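Local coordinates for protein fibrillarin-like rRNA/tRNA 2'-O-methyltransferase (Aeropyrum pernix, PDB 4DF3) that probably transfers methyl groups from S-adenosylmethionine to the 2'-hydroxyls of riboses in rRNA and tRNA, at sites chosen by a guide RNA, at residues V7-H10 and V16-V19; Y40-F45 and E51-N56; T90-M95 and G103-V108. The protein carries 2 engineered substitutions. All blocks are in the same frame, centred on the assembly; numbering follows the deposited sequence.

Contact 1: residues V7-H10 and V16-V19. Engineered in segment 7-10: Ser8 (natural residue Arg), Arg9 (natural residue Glu).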
loop_
_atom_site.group_PDB
_atom_site.type_symbol
_atom_site.label_atom_id
_atom_site.label_comp_id
_atom_site.label_asym_id
_atom_site.label_seq_id
_atom_site.Cartn_x
_atom_site.Cartn_y
_atom_site.Cartn_z
ATOM N N VAL A 7 -18.764 -7.059 12.158
ATOM C CA VAL A 7 -17.881 -6.700 11.031
ATOM C C VAL A 7 -18.820 -5.867 10.161
ATOM O O VAL A 7 -19.937 -6.292 9.867
ATOM C CB VAL A 7 -17.337 -7.951 10.261
ATOM C CG1 VAL A 7 -16.493 -7.520 9.037
ATOM C CG2 VAL A 7 -16.478 -8.887 11.195
ATOM N N SER A 8 -18.405 -4.687 9.733
ATOM C CA SER A 8 -19.219 -3.928 8.789
ATOM C C SER A 8 -18.307 -3.150 7.868
ATOM O O SER A 8 -17.305 -2.624 8.317
ATOM C CB SER A 8 -20.245 -3.009 9.484
ATOM O OG SER A 8 -19.642 -1.938 10.168
ATOM N N ARG A 9 -18.640 -3.097 6.600
ATOM C CA ARG A 9 -17.806 -2.314 5.675
ATOM C C ARG A 9 -17.767 -0.845 6.046
ATOM O O ARG A 9 -18.749 -0.233 6.431
ATOM C CB ARG A 9 -18.270 -2.538 4.253
ATOM C CG ARG A 9 -17.372 -2.040 3.143
ATOM C CD ARG A 9 -18.099 -2.313 1.836
ATOM N NE ARG A 9 -17.119 -2.498 0.768
ATOM C CZ ARG A 9 -17.492 -3.100 -0.387
ATOM N NH1 ARG A 9 -18.790 -3.422 -0.550
ATOM N NH2 ARG A 9 -16.676 -3.342 -1.409
ATOM N N HIS A 10 -16.575 -0.268 5.942
ATOM C CA HIS A 10 -16.354 1.129 6.265
ATOM C C HIS A 10 -17.146 1.969 5.294
ATOM O O HIS A 10 -17.351 1.558 4.162
ATOM C CB HIS A 10 -14.824 1.390 6.122
ATOM C CG HIS A 10 -14.387 2.738 6.630
ATOM N ND1 HIS A 10 -14.402 3.853 5.834
ATOM C CD2 HIS A 10 -13.867 3.125 7.817
ATOM C CE1 HIS A 10 -13.943 4.888 6.507
ATOM N NE2 HIS A 10 -13.612 4.473 7.718
ATOM N N VAL A 16 -12.721 -2.320 2.833
ATOM C CA VAL A 16 -12.134 -2.302 4.163
ATOM C C VAL A 16 -13.299 -2.393 5.145
ATOM O O VAL A 16 -14.322 -1.720 4.942
ATOM C CB VAL A 16 -11.284 -1.039 4.441
ATOM C CG1 VAL A 16 -10.617 -1.167 5.882
ATOM C CG2 VAL A 16 -10.158 -0.875 3.287
ATOM N N TYR A 17 -13.100 -3.153 6.217
ATOM C CA TYR A 17 -14.148 -3.568 7.169
ATOM C C TYR A 17 -13.740 -3.227 8.567
ATOM O O TYR A 17 -12.571 -3.393 8.942
ATOM C CB TYR A 17 -14.388 -5.102 7.071
ATOM C CG TYR A 17 -14.934 -5.485 5.696
ATOM C CD1 TYR A 17 -16.336 -5.603 5.500
ATOM C CD2 TYR A 17 -14.073 -5.695 4.610
ATOM C CE1 TYR A 17 -16.878 -5.899 4.251
ATOM C CE2 TYR A 17 -14.610 -6.010 3.329
ATOM C CZ TYR A 17 -16.026 -6.092 3.195
ATOM O OH TYR A 17 -16.560 -6.393 2.000
ATOM N N VAL A 18 -14.666 -2.604 9.274
ATOM C CA VAL A 18 -14.463 -2.223 10.636
ATOM C C VAL A 18 -14.905 -3.402 11.484
ATOM O O VAL A 18 -16.062 -3.970 11.296
ATOM C CB VAL A 18 -15.252 -0.928 10.999
ATOM C CG1 VAL A 18 -15.228 -0.709 12.522
ATOM C CG2 VAL A 18 -14.626 0.308 10.248
ATOM N N VAL A 19 -13.988 -3.836 12.341
ATOM C CA VAL A 19 -14.159 -5.077 13.116
ATOM C C VAL A 19 -14.181 -4.685 14.601
ATOM O O VAL A 19 -13.249 -4.067 15.081
ATOM C CB VAL A 19 -13.021 -6.123 12.824
ATOM C CG1 VAL A 19 -13.115 -7.377 13.761
ATOM C CG2 VAL A 19 -13.007 -6.532 11.359
#

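Contact 2: residues Y40-F45 and E51-N56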
loop_
_atom_site.group_PDB
_atom_site.type_symbol
_atom_site.label_atom_id
_atom_site.label_comp_id
_atom_site.label_asym_id
_atom_site.label_seq_id
_atom_site.Cartn_x
_atom_site.Cartn_y
_atom_site.Cartn_z
ATOM N N TYR A 40 1.111 -13.005 6.811
ATOM C CA TYR A 40 2.158 -12.581 7.756
ATOM C C TYR A 40 1.790 -12.816 9.230
ATOM O O TYR A 40 2.038 -11.958 10.105
ATOM C CB TYR A 40 2.521 -11.116 7.498
ATOM C CG TYR A 40 1.366 -10.147 7.553
ATOM C CD1 TYR A 40 1.182 -9.337 8.673
ATOM C CD2 TYR A 40 0.501 -9.976 6.460
ATOM C CE1 TYR A 40 0.133 -8.405 8.731
ATOM C CE2 TYR A 40 -0.547 -9.068 6.508
ATOM C CZ TYR A 40 -0.738 -8.284 7.636
ATOM O OH TYR A 40 -1.774 -7.322 7.737
ATOM N N GLY A 41 1.206 -13.981 9.497
ATOM C CA GLY A 41 0.657 -14.281 10.809
ATOM C C GLY A 41 -0.432 -13.300 11.218
ATOM O O GLY A 41 -0.610 -13.033 12.434
ATOM N N GLU A 42 -1.180 -12.749 10.240
ATOM C CA GLU A 42 -2.216 -11.793 10.605
ATOM C C GLU A 42 -3.332 -12.650 11.240
ATOM O O GLU A 42 -3.400 -13.864 11.079
ATOM C CB GLU A 42 -2.741 -10.927 9.421
ATOM C CG GLU A 42 -3.415 -11.705 8.282
ATOM C CD GLU A 42 -2.474 -12.459 7.328
ATOM O OE1 GLU A 42 -1.271 -12.597 7.592
ATOM O OE2 GLU A 42 -2.932 -12.965 6.308
ATOM N N ARG A 43 -4.182 -12.007 11.981
ATOM C CA ARG A 43 -5.265 -12.747 12.558
ATOM C C ARG A 43 -6.379 -12.764 11.531
ATOM O O ARG A 43 -6.439 -11.861 10.684
ATOM C CB ARG A 43 -5.666 -12.086 13.853
ATOM C CG ARG A 43 -4.519 -12.129 14.814
ATOM C CD ARG A 43 -4.876 -11.641 16.130
ATOM N NE ARG A 43 -5.480 -10.314 16.075
ATOM C CZ ARG A 43 -6.099 -9.757 17.108
ATOM N NH1 ARG A 43 -6.240 -10.420 18.257
ATOM N NH2 ARG A 43 -6.601 -8.546 16.988
ATOM N N ILE A 44 -7.237 -13.792 11.624
ATOM C CA ILE A 44 -8.326 -14.064 10.675
ATOM C C ILE A 44 -9.620 -14.131 11.486
ATOM O O ILE A 44 -9.632 -14.642 12.612
ATOM C CB ILE A 44 -8.077 -15.340 9.843
ATOM C CG1 ILE A 44 -7.093 -15.065 8.687
ATOM C CG2 ILE A 44 -9.318 -15.763 9.092
ATOM C CD1 ILE A 44 -5.786 -14.748 9.087
ATOM N N PHE A 45 -10.674 -13.560 10.909
ATOM C CA PHE A 45 -11.980 -13.470 11.519
ATOM C C PHE A 45 -12.981 -14.095 10.542
ATOM O O PHE A 45 -12.803 -13.972 9.351
ATOM C CB PHE A 45 -12.413 -11.969 11.659
ATOM C CG PHE A 45 -11.359 -11.047 12.211
ATOM C CD1 PHE A 45 -10.881 -11.218 13.500
ATOM C CD2 PHE A 45 -10.914 -9.933 11.474
ATOM C CE1 PHE A 45 -9.968 -10.308 14.082
ATOM C CE2 PHE A 45 -9.951 -9.025 12.006
ATOM C CZ PHE A 45 -9.458 -9.198 13.286
ATOM N N GLU A 51 -14.647 -14.787 5.418
ATOM C CA GLU A 51 -13.394 -14.703 6.123
ATOM C C GLU A 51 -12.741 -13.373 5.812
ATOM O O GLU A 51 -12.656 -12.957 4.626
ATOM C CB GLU A 51 -12.430 -15.765 5.617
ATOM C CG GLU A 51 -11.255 -15.943 6.487
ATOM C CD GLU A 51 -10.447 -17.166 6.143
ATOM O OE1 GLU A 51 -10.814 -18.307 6.522
ATOM O OE2 GLU A 51 -9.403 -16.950 5.515
ATOM N N TYR A 52 -12.250 -12.756 6.886
ATOM C CA TYR A 52 -11.581 -11.429 6.822
ATOM C C TYR A 52 -10.197 -11.584 7.405
ATOM O O TYR A 52 -9.970 -12.384 8.325
ATOM C CB TYR A 52 -12.378 -10.369 7.641
ATOM C CG TYR A 52 -13.761 -10.145 7.058
ATOM C CD1 TYR A 52 -13.985 -9.168 6.145
ATOM C CD2 TYR A 52 -14.859 -10.969 7.454
ATOM C CE1 TYR A 52 -15.285 -8.969 5.557
ATOM C CE2 TYR A 52 -16.159 -10.770 6.892
ATOM C CZ TYR A 52 -16.353 -9.781 5.986
ATOM O OH TYR A 52 -17.588 -9.599 5.456
ATOM N N ARG A 53 -9.281 -10.747 6.932
ATOM C CA ARG A 53 -7.914 -10.792 7.354
ATOM C C ARG A 53 -7.676 -9.443 8.069
ATOM O O ARG A 53 -7.816 -8.397 7.443
ATOM C CB ARG A 53 -6.967 -10.846 6.143
ATOM C CG ARG A 53 -7.026 -12.106 5.232
ATOM C CD ARG A 53 -6.116 -11.905 3.993
ATOM N NE ARG A 53 -4.793 -11.640 4.370
ATOM C CZ ARG A 53 -4.036 -10.646 3.926
ATOM N NH1 ARG A 53 -4.438 -9.793 2.972
ATOM N NH2 ARG A 53 -2.822 -10.602 4.376
ATOM N N GLU A 54 -7.284 -9.481 9.339
ATOM C CA GLU A 54 -6.916 -8.247 10.010
ATOM C C GLU A 54 -5.802 -7.485 9.231
ATOM O O GLU A 54 -4.836 -8.076 8.812
ATOM C CB GLU A 54 -6.469 -8.518 11.453
ATOM C CG GLU A 54 -6.141 -7.272 12.202
ATOM C CD GLU A 54 -5.644 -7.619 13.638
ATOM O OE1 GLU A 54 -4.621 -8.265 13.782
ATOM O OE2 GLU A 54 -6.344 -7.337 14.612
ATOM N N TRP A 55 -6.001 -6.184 9.043
ATOM C CA TRP A 55 -5.055 -5.354 8.401
ATOM C C TRP A 55 -4.359 -4.532 9.513
ATOM O O TRP A 55 -4.822 -3.457 9.898
ATOM C CB TRP A 55 -5.733 -4.456 7.385
ATOM C CG TRP A 55 -4.769 -3.754 6.416
ATOM C CD1 TRP A 55 -3.425 -3.897 6.356
ATOM C CD2 TRP A 55 -5.139 -2.896 5.340
ATOM N NE1 TRP A 55 -2.910 -3.124 5.310
ATOM C CE2 TRP A 55 -3.947 -2.496 4.688
ATOM C CE3 TRP A 55 -6.383 -2.426 4.863
ATOM C CZ2 TRP A 55 -3.933 -1.659 3.591
ATOM C CZ3 TRP A 55 -6.384 -1.546 3.761
ATOM C CH2 TRP A 55 -5.149 -1.154 3.147
ATOM N N ASN A 56 -3.212 -5.025 9.957
ATOM C CA ASN A 56 -2.610 -4.463 11.191
ATOM C C ASN A 56 -1.785 -3.227 10.813
ATOM O O ASN A 56 -0.814 -3.351 10.080
ATOM C CB ASN A 56 -1.636 -5.526 11.720
ATOM C CG ASN A 56 -0.948 -5.106 13.025
ATOM O OD1 ASN A 56 -1.154 -3.985 13.547
ATOM N ND2 ASN A 56 -0.167 -6.036 13.593
#

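Contact 3: residues T90-M95 and G103-V108. With SAM (S-adenosylmethionine), chain C.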
loop_
_atom_site.group_PDB
_atom_site.type_symbol
_atom_site.label_atom_id
_atom_site.label_comp_id
_atom_site.label_asym_id
_atom_site.label_seq_id
_atom_site.Cartn_x
_atom_site.Cartn_y
_atom_site.Cartn_z
ATOM N N THR A 90 3.251 -8.080 2.501
ATOM C CA THR A 90 2.351 -7.646 3.594
ATOM C C THR A 90 1.240 -6.655 3.184
ATOM O O THR A 90 0.031 -6.963 3.286
ATOM C CB THR A 90 3.173 -7.075 4.736
ATOM O OG1 THR A 90 3.911 -8.157 5.348
ATOM C CG2 THR A 90 2.233 -6.505 5.782
ATOM N N THR A 91 1.626 -5.468 2.702
ATOM C CA THR A 91 0.638 -4.462 2.324
ATOM C C THR A 91 0.013 -4.886 0.985
ATOM O O THR A 91 -1.199 -4.671 0.749
ATOM C CB THR A 91 1.298 -3.071 2.230
ATOM O OG1 THR A 91 1.833 -2.717 3.542
ATOM C CG2 THR A 91 0.288 -2.054 1.724
ATOM N N ALA A 92 0.836 -5.442 0.081
ATOM C CA ALA A 92 0.260 -5.851 -1.222
ATOM C C ALA A 92 -0.827 -6.904 -1.042
ATOM O O ALA A 92 -1.755 -6.968 -1.845
ATOM C CB ALA A 92 1.350 -6.346 -2.172
ATOM N N SER A 93 -0.749 -7.735 -0.005
ATOM C CA SER A 93 -1.778 -8.779 0.100
ATOM C C SER A 93 -3.143 -8.133 0.365
ATOM O O SER A 93 -4.187 -8.609 -0.103
ATOM C CB SER A 93 -1.462 -9.808 1.236
ATOM O OG SER A 93 -1.451 -9.195 2.534
ATOM N N HIS A 94 -3.151 -7.089 1.186
ATOM C CA HIS A 94 -4.394 -6.362 1.379
ATOM C C HIS A 94 -4.841 -5.590 0.144
ATOM O O HIS A 94 -6.093 -5.526 -0.115
ATOM C CB HIS A 94 -4.303 -5.439 2.635
ATOM C CG HIS A 94 -4.125 -6.224 3.909
ATOM N ND1 HIS A 94 -5.166 -6.839 4.583
ATOM C CD2 HIS A 94 -3.001 -6.504 4.602
ATOM C CE1 HIS A 94 -4.672 -7.494 5.627
ATOM N NE2 HIS A 94 -3.364 -7.283 5.671
ATOM N N MET A 95 -3.912 -5.034 -0.615
ATOM C CA MET A 95 -4.312 -4.402 -1.902
ATOM C C MET A 95 -4.959 -5.489 -2.780
ATOM O O MET A 95 -6.014 -5.259 -3.392
ATOM C CB MET A 95 -3.132 -3.804 -2.634
ATOM C CG MET A 95 -2.618 -2.617 -1.949
ATOM S SD MET A 95 -1.115 -2.161 -2.832
ATOM C CE MET A 95 -0.620 -0.577 -2.167
ATOM N N GLY A 103 -8.218 -7.052 -10.735
ATOM C CA GLY A 103 -7.111 -6.131 -10.553
ATOM C C GLY A 103 -5.766 -6.830 -10.679
ATOM O O GLY A 103 -5.689 -8.042 -10.800
ATOM N N ARG A 104 -4.711 -6.040 -10.642
ATOM C CA ARG A 104 -3.370 -6.583 -10.629
ATOM C C ARG A 104 -2.491 -5.693 -9.764
ATOM O O ARG A 104 -2.559 -4.450 -9.813
ATOM C CB ARG A 104 -2.761 -6.603 -12.015
ATOM C CG ARG A 104 -3.433 -7.491 -12.980
ATOM C CD ARG A 104 -2.492 -7.795 -14.136
ATOM N NE ARG A 104 -3.092 -8.880 -14.891
ATOM C CZ ARG A 104 -2.754 -9.231 -16.126
ATOM N NH1 ARG A 104 -1.774 -8.596 -16.764
ATOM N NH2 ARG A 104 -3.381 -10.255 -16.695
ATOM N N ILE A 105 -1.604 -6.317 -9.020
ATOM C CA ILE A 105 -0.470 -5.557 -8.458
ATOM C C ILE A 105 0.816 -6.018 -9.106
ATOM O O ILE A 105 1.187 -7.235 -9.013
ATOM C CB ILE A 105 -0.298 -5.880 -7.009
ATOM C CG1 ILE A 105 -1.492 -5.433 -6.250
ATOM C CG2 ILE A 105 0.945 -5.140 -6.424
ATOM C CD1 ILE A 105 -1.537 -5.974 -4.995
ATOM N N TYR A 106 1.504 -5.086 -9.752
ATOM C CA TYR A 106 2.789 -5.398 -10.321
ATOM C C TYR A 106 3.785 -5.039 -9.250
ATOM O O TYR A 106 3.938 -3.832 -8.891
ATOM C CB TYR A 106 3.039 -4.573 -11.573
ATOM C CG TYR A 106 2.108 -4.910 -12.701
ATOM C CD1 TYR A 106 2.438 -5.953 -13.626
ATOM C CD2 TYR A 106 0.981 -4.112 -12.939
ATOM C CE1 TYR A 106 1.588 -6.217 -14.726
ATOM C CE2 TYR A 106 0.132 -4.398 -14.005
ATOM C CZ TYR A 106 0.459 -5.455 -14.888
ATOM O OH TYR A 106 -0.360 -5.740 -15.988
ATOM N N GLY A 107 4.415 -6.068 -8.684
ATOM C CA GLY A 107 5.231 -5.839 -7.488
ATOM C C GLY A 107 6.696 -5.882 -7.789
ATOM O O GLY A 107 7.246 -6.946 -7.989
ATOM N N VAL A 108 7.334 -4.721 -7.764
ATOM C CA VAL A 108 8.779 -4.602 -8.027
ATOM C C VAL A 108 9.577 -4.721 -6.741
ATOM O O VAL A 108 9.353 -4.002 -5.788
ATOM C CB VAL A 108 9.081 -3.254 -8.742
ATOM C CG1 VAL A 108 10.637 -3.052 -9.006
ATOM C CG2 VAL A 108 8.240 -3.096 -9.989
HETATM N N SAM C . 5.995 -2.074 1.108
HETATM C CA SAM C . 6.314 -3.198 2.035
HETATM C C SAM C . 5.088 -3.400 2.929
HETATM O O SAM C . 4.361 -2.435 3.246
HETATM O OXT SAM C . 4.816 -4.525 3.334
HETATM C CB SAM C . 7.561 -2.903 2.939
HETATM C CG SAM C . 8.669 -2.481 1.988
HETATM S SD SAM C . 10.362 -2.598 2.632
HETATM C CE SAM C . 10.194 -1.063 3.579
HETATM C "C5'" SAM C . 11.329 -1.966 1.212
HETATM C "C4'" SAM C . 11.651 -3.034 0.164
HETATM O "O4'" SAM C . 12.081 -2.478 -1.077
HETATM C "C3'" SAM C . 12.741 -4.036 0.519
HETATM O "O3'" SAM C . 12.112 -5.319 0.428
HETATM C "C2'" SAM C . 13.912 -3.782 -0.443
HETATM O "O2'" SAM C . 14.566 -4.972 -0.822
HETATM C "C1'" SAM C . 13.210 -3.166 -1.646
HETATM N N9 SAM C . 13.996 -2.153 -2.377
HETATM C C8 SAM C . 14.892 -1.183 -1.911
HETATM N N7 SAM C . 15.370 -0.473 -3.006
HETATM C C5 SAM C . 14.815 -0.970 -4.120
HETATM C C6 SAM C . 14.929 -0.613 -5.454
HETATM N N6 SAM C . 15.750 0.402 -5.928
HETATM N N1 SAM C . 14.122 -1.387 -6.276
HETATM C C2 SAM C . 13.270 -2.429 -5.955
HETATM N N3 SAM C . 13.173 -2.757 -4.614
HETATM C C4 SAM C . 13.955 -2.048 -3.757
#

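Contact 1: residues V7-H10 and V16-V19
Val7 to Arg9 run antiparallel to Val16 to Val19, their chain directions 146° apart, with Ser8 and Val18 as a hydrogen-bonded pair between the non-hydrogen-bonded pairs Val7-Val19 and Arg9-Tyr17. Ser8 N donates to Val18 O at 2.9 Å and Val18 N returns a bond to Ser8 O at 2.8 Å. Just beyond the first strand, His10 N reaches Val16 O at 2.9 Å in a nearly straight bond of 175°. Most of the side-chain contact lies on the face that carries Val7, Arg9, Tyr17 and Val19. Arg9, an engineered residue where nature has glutamate, runs extended across the tyrosine ring: its CG sits over one face, displaced toward the rim, while its CB comes within 3.6 Å of Tyr17 CE1. The guanidinium, turned only 14° from the ring plane, has Tyr17 OH above one of its faces. These strands form the first beta hairpin of the five-stranded antiparallel sheet in the N-terminal part of fibrillarin, and strand 4-9 is an outermost strand of that sheet. Val7 and Val19 point the same way, side by side, with their CG2 methyls 4.2 Å apart, and the other methyl, Val7 CG1, rests 3.8 Å from Tyr17 CB. Tyr17 also meets the ring of Tyr52 edge-to-face. Were Tyr17 replaced by an alanine, the Tyr52 ring would probably lose its edge-to-face partner and the Arg9 chain the ring it crosses. On the reverse face, which bears the engineered Ser8 (naturally arginine) and Val18, the edge of the His10 imidazole carries CD2 to 3.8 Å from Val18 CG2. This ring is tied to the turn as well: it stacks on Trp13, and its ND1 accepts bonds from the backbone of Arg12 and Trp13.

Contact 2: residues Y40-F45 and E51-N56
Phe45 and Tyr52 exchange two backbone hydrogen bonds, Tyr52 N reaching Phe45 O at 2.8 Å, and a further bond joins Glu54 N to Arg43 O. This is the beta hairpin of strands 44-47 and 50-54, at one edge of the N-terminal sheet of fibrillarin. Packing is tight on the face bearing Phe45, where Phe45 CE2 lies 3.6 Å from Glu54 CB and the ring is also covered by Val19 and Ala29. On the other face Ile44 CG2 makes a separate close contact, 3.3 Å from Glu51 CG. The partly exposed Arg43 side is bridged by few polar bonds instead of close apolar packing, but its salt bridge is tight. Arg43 grips Glu54 side-on: Arg43 NH2 meets Glu54 OE2 at 2.7 Å and an almost straight 176°, on the syn side, while Arg43 NE reaches Glu54 OE1 at 3.2 Å from above the carboxylate plane. In the second, buried salt bridge Arg53 NE bonds Glu42 OE2 at 3.0 Å within the guanidinium plane, with a weak bond from Arg53 NH2 to the same oxygen, although the carboxylate stands at 84° to that plane. That oxygen also accepts Val39 N, and Arg53 bonds Ser93 too. With two acids as partners, the buried Arg53 is likely to stay charged, its positive charge shared between Glu42, in the loop leading into the hairpin, and Asp97 of helix 90-99.

Contact 3: residues T90-M95 and G103-V108
Flat groups flank the point where Ile105 touches Ala92 and Met95 rather than forming it. On the helix side the His94 imidazole stacks on Trp55, while nitrogens at its edge are held by the hydroxyls of Thr30 and Tyr40. On the strand side the Arg104 guanidinium receives Tyr106 OH at its edge, in plane, 3.3 Å from NH1; that hydroxyl is also bonded to Glu146. The setting is the beta-alpha-beta crossover of strand 80-84, helix 90-99 and strand 104-109 in the Rossmann-like fold of the methyltransferase, in which one face of the helix lies against the parallel strands of the mixed sheet. The N-terminal part of this helix faces the cofactor. Thr91 OG1 donates to carboxylate O of S-adenosylmethionine at 2.6 Å, and Thr91 N makes a weak bond of 3.4 Å to OXT, so one residue serves both oxygens; the same hydroxyl is hydrogen-bonded to Ser60 OG. Thr91 OG1 stands beside its own backbone N (chi1 -61°), which turns hydroxyl and amide toward the same carboxylate. Within the helix, Ser93 OG bonds back to Thr90 O at 2.8 Å. At the other end of the cofactor Val108 CG1 comes within 4.1 Å of the adenine C2, and Glu109, next along the strand, bonds the ligand through OE2. Away from the cofactor, the helix and strand segments meet through a single isoleucine. Ile105 stretches toward the helix with CD1 anti to CA (chi2 166°), and its side chain also touches Tyr83 and Ile128. Met95 then turns its sulfur end aside, toward Tyr83 and Tyr152. Ile105 CD1 butts against the helix, touching Met95 CB at 3.6 Å and Ala92 O at 3.3 Å.

The three contacts follow one another along the chain. Contacts 1 and 2, with centres about 13 Å apart, are two hairpins of the same five-stranded antiparallel sheet; strand 26-31 lies between them, and aromatic and valine side chains such as Val16 and Trp55 pack from one to the other. Contact 3 belongs to the mixed seven-stranded sheet of the methyltransferase, about 16 Å from contact 2 and about 20 Å from contact 1 between centres. Contact 1 does not touch it, whereas contact 2 meets helix 90-99 directly. The helix that presents Thr90 and Thr91 to the cofactor thus also rests against the end of hairpin 44-54, and this contact joins the two parts.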